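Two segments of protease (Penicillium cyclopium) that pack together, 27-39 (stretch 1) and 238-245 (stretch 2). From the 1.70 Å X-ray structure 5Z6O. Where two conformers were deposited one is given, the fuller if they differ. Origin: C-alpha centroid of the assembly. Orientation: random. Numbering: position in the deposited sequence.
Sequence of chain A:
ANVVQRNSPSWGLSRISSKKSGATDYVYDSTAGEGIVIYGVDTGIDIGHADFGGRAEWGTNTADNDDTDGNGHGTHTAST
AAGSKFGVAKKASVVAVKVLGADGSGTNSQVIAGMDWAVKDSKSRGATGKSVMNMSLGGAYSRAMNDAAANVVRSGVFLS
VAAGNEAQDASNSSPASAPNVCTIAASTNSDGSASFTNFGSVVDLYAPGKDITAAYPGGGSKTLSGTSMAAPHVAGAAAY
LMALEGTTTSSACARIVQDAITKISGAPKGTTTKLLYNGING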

ATOM      1  N   VAL A  27      13.985  -4.970  10.164  1.00  9.56           N
ATOM      2  CA  VAL A  27      15.056  -4.013  10.461  1.00 10.89           C
ATOM      3  C   VAL A  27      14.833  -2.787   9.587  1.00 10.07           C
ATOM      4  O   VAL A  27      14.684  -2.926   8.367  1.00 11.35           O
ATOM      5  CB  VAL A  27      16.453  -4.613  10.185  1.00 11.77           C
ATOM      6  CG1 VAL A  27      17.527  -3.612  10.591  1.00 13.80           C
ATOM      7  CG2 VAL A  27      16.621  -5.938  10.931  1.00 17.55           C
ATOM      8  N   TYR A  28      14.829  -1.599  10.203  1.00 12.13           N
ATOM      9  CA  TYR A  28      14.479  -0.377   9.472  1.00  9.20           C
ATOM     10  C   TYR A  28      15.155   0.811  10.149  1.00 10.99           C
ATOM     11  O   TYR A  28      15.456   0.774  11.333  1.00 12.24           O
ATOM     12  CB  TYR A  28      12.941  -0.189   9.396  1.00  8.37           C
ATOM     13  CG  TYR A  28      12.287  -0.051  10.765  1.00 11.34           C
ATOM     14  CD1 TYR A  28      11.924  -1.181  11.520  1.00 10.36           C
ATOM     15  CD2 TYR A  28      12.074   1.202  11.318  1.00 10.41           C
ATOM     16  CE1 TYR A  28      11.349  -1.044  12.795  1.00 11.43           C
ATOM     17  CE2 TYR A  28      11.474   1.352  12.572  1.00 13.25           C
ATOM     18  CZ  TYR A  28      11.151   0.221  13.308  1.00 10.93           C
ATOM     19  OH  TYR A  28      10.548   0.424  14.509  1.00 13.57           O
ATOM     20  N   ASP A  29      15.377   1.873   9.399  1.00 11.29           N
ATOM     21  CA  ASP A  29      15.945   3.087   9.988  1.00 12.68           C
ATOM     22  C   ASP A  29      14.930   3.806  10.871  1.00 13.68           C
ATOM     23  O   ASP A  29      13.741   3.894  10.540  1.00 11.75           O
ATOM     24  CB  ASP A  29      16.397   4.042   8.882  1.00 10.83           C
ATOM     25  CG  ASP A  29      17.104   5.225   9.436  1.00 13.92           C
ATOM     26  OD1 ASP A  29      18.262   5.017   9.833  1.00 17.35           O
ATOM     27  OD2 ASP A  29      16.492   6.315   9.555  1.00 11.00           O
ATOM     28  N   SER A  30      15.407   4.364  11.986  1.00  9.62           N
ATOM     29  CA  SER A  30      14.524   4.972  12.982  1.00 11.29           C
ATOM     30  C   SER A  30      13.701   6.134  12.443  1.00 12.89           C
ATOM     31  O   SER A  30      12.708   6.499  13.086  1.00 14.47           O
ATOM     32  CB  SER A  30      15.326   5.480  14.169  1.00 16.44           C
ATOM     33  OG  SER A  30      16.260   6.434  13.684  1.00 16.78           O
ATOM     34  N   THR A  31      14.076   6.731  11.307  1.00 12.85           N
ATOM     35  CA  THR A  31      13.229   7.798  10.745  1.00 12.97           C
ATOM     36  C   THR A  31      11.804   7.291  10.512  1.00 13.74           C
ATOM     37  O   THR A  31      10.834   8.023  10.748  1.00 12.76           O
ATOM     38  CB  THR A  31      13.801   8.365   9.445  1.00 13.51           C
ATOM     39  OG1 THR A  31      14.179   7.302   8.577  1.00 12.45           O
ATOM     40  CG2 THR A  31      15.018   9.275   9.724  1.00 14.51           C
ATOM     41  N   ALA A  32      11.671   6.047  10.031  1.00 11.68           N
ATOM     42  CA  ALA A  32      10.406   5.298  10.064  1.00 15.39           C
ATOM     43  C   ALA A  32       9.251   6.033   9.392  1.00 11.03           C
ATOM     44  O   ALA A  32       8.104   5.879   9.802  1.00  9.38           O
ATOM     45  CB  ALA A  32      10.029   4.940  11.514  1.00 13.63           C
ATOM     46  N   GLY A  33       9.521   6.791   8.328  1.00 11.80           N
ATOM     47  CA  GLY A  33       8.459   7.462   7.620  1.00  9.80           C
ATOM     48  C   GLY A  33       7.882   8.663   8.328  1.00 11.49           C
ATOM     49  O   GLY A  33       6.841   9.163   7.915  1.00 11.57           O
ATOM     50  N   GLU A  34       8.526   9.172   9.366  1.00 10.72           N
ATOM     51  CA  GLU A  34       7.938  10.276  10.111  1.00  7.84           C
ATOM     52  C   GLU A  34       7.762  11.501   9.230  1.00 12.51           C
ATOM     53  O   GLU A  34       8.611  11.805   8.396  1.00 19.20           O
ATOM     54  CB  GLU A  34       8.833  10.643  11.316  1.00 13.50           C
ATOM     55  CG  GLU A  34       8.165  11.625  12.290  1.00 26.37           C
ATOM     56  CD  GLU A  34       8.886  11.691  13.646  1.00 41.72           C
ATOM     57  OE1 GLU A  34      10.120  11.873  13.655  1.00 41.63           O
ATOM     58  OE2 GLU A  34       8.213  11.544  14.689  1.00 41.38           O
ATOM     59  N   GLY A  35       6.640  12.185   9.395  1.00 14.05           N
ATOM     60  CA  GLY A  35       6.376  13.380   8.633  1.00 17.36           C
ATOM     61  C   GLY A  35       5.764  13.155   7.275  1.00 22.54           C
ATOM     62  O   GLY A  35       5.475  14.135   6.569  1.00 17.77           O
ATOM     63  N   ILE A  36       5.557  11.905   6.875  1.00 12.34           N
ATOM     64  CA  ILE A  36       4.907  11.591   5.602  1.00 10.53           C
ATOM     65  C   ILE A  36       3.448  11.236   5.858  1.00 12.67           C
ATOM     66  O   ILE A  36       3.147  10.486   6.784  1.00 14.36           O
ATOM     67  CB  ILE A  36       5.609  10.427   4.891  1.00 11.34           C
ATOM     68  CG1 ILE A  36       7.096  10.717   4.750  1.00 11.37           C
ATOM     69  CG2 ILE A  36       4.969  10.223   3.499  1.00 11.34           C
ATOM     70  CD1 ILE A  36       7.383  12.004   3.935  1.00 11.44           C
ATOM     71  N   VAL A  37       2.542  11.733   5.007  1.00 10.10           N
ATOM     72  CA  VAL A  37       1.111  11.447   5.113  0.59  9.78           C
ATOM     73  C   VAL A  37       0.763  10.339   4.130  1.00 13.44           C
ATOM     74  O   VAL A  37       1.138  10.409   2.946  1.00 11.96           O
ATOM     75  CB  VAL A  37       0.279  12.707   4.823  0.59 14.32           C
ATOM     76  CG1 VAL A  37      -1.210  12.377   4.896  0.59 14.73           C
ATOM     77  CG2 VAL A  37       0.669  13.812   5.811  0.59 12.79           C
ATOM     78  N   ILE A  38       0.055   9.323   4.606  1.00  9.02           N
ATOM     79  CA  ILE A  38      -0.432   8.227   3.777  1.00  7.92           C
ATOM     80  C   ILE A  38      -1.951   8.295   3.741  1.00  7.84           C
ATOM     81  O   ILE A  38      -2.607   8.161   4.782  1.00 12.55           O
ATOM     82  CB  ILE A  38       0.015   6.865   4.319  1.00  9.63           C
ATOM     83  CG1 ILE A  38       1.546   6.747   4.315  1.00 10.30           C
ATOM     84  CG2 ILE A  38      -0.565   5.771   3.444  1.00 11.74           C
ATOM     85  CD1 ILE A  38       2.078   5.535   5.145  1.00 10.68           C
ATOM     86  N   TYR A  39      -2.521   8.417   2.543  1.00 10.35           N
ATOM     87  CA  TYR A  39      -3.972   8.375   2.400  1.00  9.58           C
ATOM     88  C   TYR A  39      -4.410   6.951   2.096  1.00 11.02           C
ATOM     89  O   TYR A  39      -4.020   6.392   1.072  1.00 12.22           O
ATOM     90  CB  TYR A  39      -4.427   9.298   1.269  1.00  6.77           C
ATOM     91  CG  TYR A  39      -4.117  10.744   1.552  1.00 11.03           C
ATOM     92  CD1 TYR A  39      -5.016  11.532   2.286  1.00 16.99           C
ATOM     93  CD2 TYR A  39      -2.933  11.331   1.073  1.00 10.60           C
ATOM     94  CE1 TYR A  39      -4.757  12.857   2.549  1.00 12.22           C
ATOM     95  CE2 TYR A  39      -2.649  12.670   1.354  1.00 14.32           C
ATOM     96  CZ  TYR A  39      -3.578  13.418   2.085  1.00 13.64           C
ATOM     97  OH  TYR A  39      -3.305  14.732   2.342  1.00 17.91           O
ATOM     98  N   ALA A 238       7.383   3.470   0.386  1.00  7.64           N
ATOM     99  CA  ALA A 238       7.572   4.782  -0.209  1.00  6.87           C
ATOM    100  C   ALA A 238       7.653   5.849   0.858  1.00 12.63           C
ATOM    101  O   ALA A 238       8.504   6.734   0.787  1.00  9.39           O
ATOM    102  CB  ALA A 238       6.438   5.108  -1.187  1.00  8.40           C
ATOM    103  N   ALA A 239       6.768   5.786   1.861  1.00  7.26           N
ATOM    104  CA  ALA A 239       6.827   6.798   2.919  1.00  6.58           C
ATOM    105  C   ALA A 239       8.162   6.719   3.656  1.00  9.73           C
ATOM    106  O   ALA A 239       8.803   7.741   3.937  1.00  9.84           O
ATOM    107  CB  ALA A 239       5.634   6.610   3.875  1.00  6.37           C
ATOM    108  N   TYR A 240       8.613   5.495   3.938  1.00  8.94           N
ATOM    109  CA  TYR A 240       9.915   5.265   4.547  1.00  7.44           C
ATOM    110  C   TYR A 240      11.047   5.902   3.733  1.00  9.58           C
ATOM    111  O   TYR A 240      11.918   6.595   4.281  1.00 11.31           O
ATOM    112  CB  TYR A 240      10.086   3.765   4.665  1.00  8.12           C
ATOM    113  CG  TYR A 240      11.421   3.308   5.145  1.00  7.89           C
ATOM    114  CD1 TYR A 240      11.761   3.394   6.493  1.00 11.71           C
ATOM    115  CD2 TYR A 240      12.338   2.793   4.259  1.00  7.85           C
ATOM    116  CE1 TYR A 240      13.013   2.968   6.939  1.00 11.91           C
ATOM    117  CE2 TYR A 240      13.597   2.312   4.697  1.00  8.27           C
ATOM    118  CZ  TYR A 240      13.909   2.428   6.021  1.00 11.94           C
ATOM    119  OH  TYR A 240      15.133   1.973   6.414  1.00 10.42           O
ATOM    120  N   LEU A 241      11.064   5.668   2.411  1.00  7.27           N
ATOM    121  CA  LEU A 241      12.174   6.178   1.615  1.00  7.91           C
ATOM    122  C   LEU A 241      12.095   7.688   1.469  1.00 12.03           C
ATOM    123  O   LEU A 241      13.135   8.352   1.374  1.00 10.42           O
ATOM    124  CB  LEU A 241      12.186   5.512   0.232  1.00  9.47           C
ATOM    125  CG  LEU A 241      12.576   4.036   0.296  1.00 10.88           C
ATOM    126  CD1 LEU A 241      12.401   3.371  -1.080  1.00 13.83           C
ATOM    127  CD2 LEU A 241      14.023   3.914   0.748  1.00 14.24           C
ATOM    128  N   MET A 242      10.885   8.246   1.424  1.00  9.30           N
ATOM    129  CA  MET A 242      10.751   9.696   1.379  1.00 10.46           C
ATOM    130  C   MET A 242      11.362  10.334   2.611  1.00 15.98           C
ATOM    131  O   MET A 242      12.079  11.332   2.507  1.00 14.10           O
ATOM    132  CB  MET A 242       9.273  10.111   1.275  1.00 12.04           C
ATOM    133  CG  MET A 242       8.693   9.840  -0.095  1.00 13.71           C
ATOM    134  SD  MET A 242       6.880  10.162  -0.037  1.00 14.85           S
ATOM    135  CE  MET A 242       6.528   9.780  -1.749  1.00 14.81           C
ATOM    136  N   ALA A 243      11.064   9.786   3.794  1.00 11.63           N
ATOM    137  CA  ALA A 243      11.580  10.413   5.006  1.00  9.92           C
ATOM    138  C   ALA A 243      13.060  10.111   5.192  1.00 20.00           C
ATOM    139  O   ALA A 243      13.765  10.912   5.807  1.00 19.12           O
ATOM    140  CB  ALA A 243      10.788   9.957   6.234  1.00  9.94           C
ATOM    141  N   LEU A 244      13.547   8.989   4.648  1.00 11.33           N
ATOM    142  CA  LEU A 244      14.952   8.593   4.813  1.00 11.15           C
ATOM    143  C   LEU A 244      15.868   9.277   3.798  1.00 16.12           C
ATOM    144  O   LEU A 244      16.859   9.913   4.167  1.00 18.33           O
ATOM    145  CB  LEU A 244      15.073   7.072   4.697  1.00 11.02           C
ATOM    146  CG  LEU A 244      16.503   6.503   4.709  1.00 13.97           C
ATOM    147  CD1 LEU A 244      17.113   6.733   6.076  1.00 18.37           C
ATOM    148  CD2 LEU A 244      16.516   5.016   4.359  1.00 15.12           C
ATOM    149  N   GLU A 245      15.579   9.123   2.515  1.00 11.32           N
ATOM    150  CA  GLU A 245      16.448   9.589   1.423  1.00 14.72           C
ATOM    151  C   GLU A 245      15.978  10.892   0.802  1.00 20.84           C
ATOM    152  O   GLU A 245      16.704  11.480  -0.009  1.00 18.05           O
ATOM    153  CB  GLU A 245      16.503   8.548   0.297  1.00 17.98           C
ATOM    154  CG  GLU A 245      16.952   7.179   0.727  1.00 23.40           C
ATOM    155  CD  GLU A 245      16.992   6.185  -0.426  1.00 19.92           C
ATOM    156  OE1 GLU A 245      16.435   6.470  -1.508  1.00 19.80           O
ATOM    157  OE2 GLU A 245      17.561   5.102  -0.232  1.00 24.29           O
TER
HETATM  158  O   HOH W   1      11.995   6.748   6.992  1.00 11.57           O

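The contact between the loop-and-strand segment 27-39 and the helix 238-245 buries 514 Å², and three residues cover the most surface: Y240 and A243 on the helix and I36 on the other side. Y240 covers the most. Its CA-to-CB bond points sideways, but with chi1 in the t well and chi2 at 77° the ring runs out alongside the first stretch and brings its hydroxyl to the end of strand 27-29. There D29 N donates a hydrogen bond to Y240 OH, 3.0 Å long and nearly straight at 167°, the one direct hydrogen bond between the segments. The ring is held along its length as well: Y28 CB lies 4.0 Å from Y240 CE1, and A32 CA approaches the ring edge, 4.3 Å from Y240 CD1. A tyrosine suits this position because its flat ring fills the space beside the turn while its hydroxyl accepts a hydrogen bond from the main-chain amide of D29.

I36, in the loop just before strand 37-39, supplies most of the apolar packing. Its side chain points toward the helix with both chi angles in the m well, placing CG2 3.7 Å from A239 CB, CD1 3.8 Å from M242 CB and CG1 4.1 Å from A243 CB. The branched chain thus spans three helix residues, two of them alanines whose small side chains let the backbones come close. I38 extends the patch, its CD1 reaching to 3.9 Å from A239 CB.

A243 faces the turn between these two regions. Its methyl CB sits 3.7 Å from G33 CA and 3.6 Å from E34 O. The closest backbone approach falls at G33, whose CA is 4.0 Å from Y240 CA and 3.7 Å from A239 O. Glycine is favoured here by its positive phi of 74°. The type I' turn from T31 to E34, closed by the 2.9 Å hydrogen bond from E34 N to T31 O, presents this glycine to the helix.

A water reinforces the junction, donating to T31 OG1 (2.8 Å) and Y240 O (2.7 Å) and accepting from G33 N (2.8 Å), so that it ties the turn to the helix backbone. T31 is itself fixed by D29: T31 N and T31 OG1 both donate to D29 OD2, at 3.0 and 2.7 Å. At this more open end L244 CD1 packs 3.6 Å from D29 OD2 and 3.9 Å from T31 OG1, covering the polar pair with a methyl group.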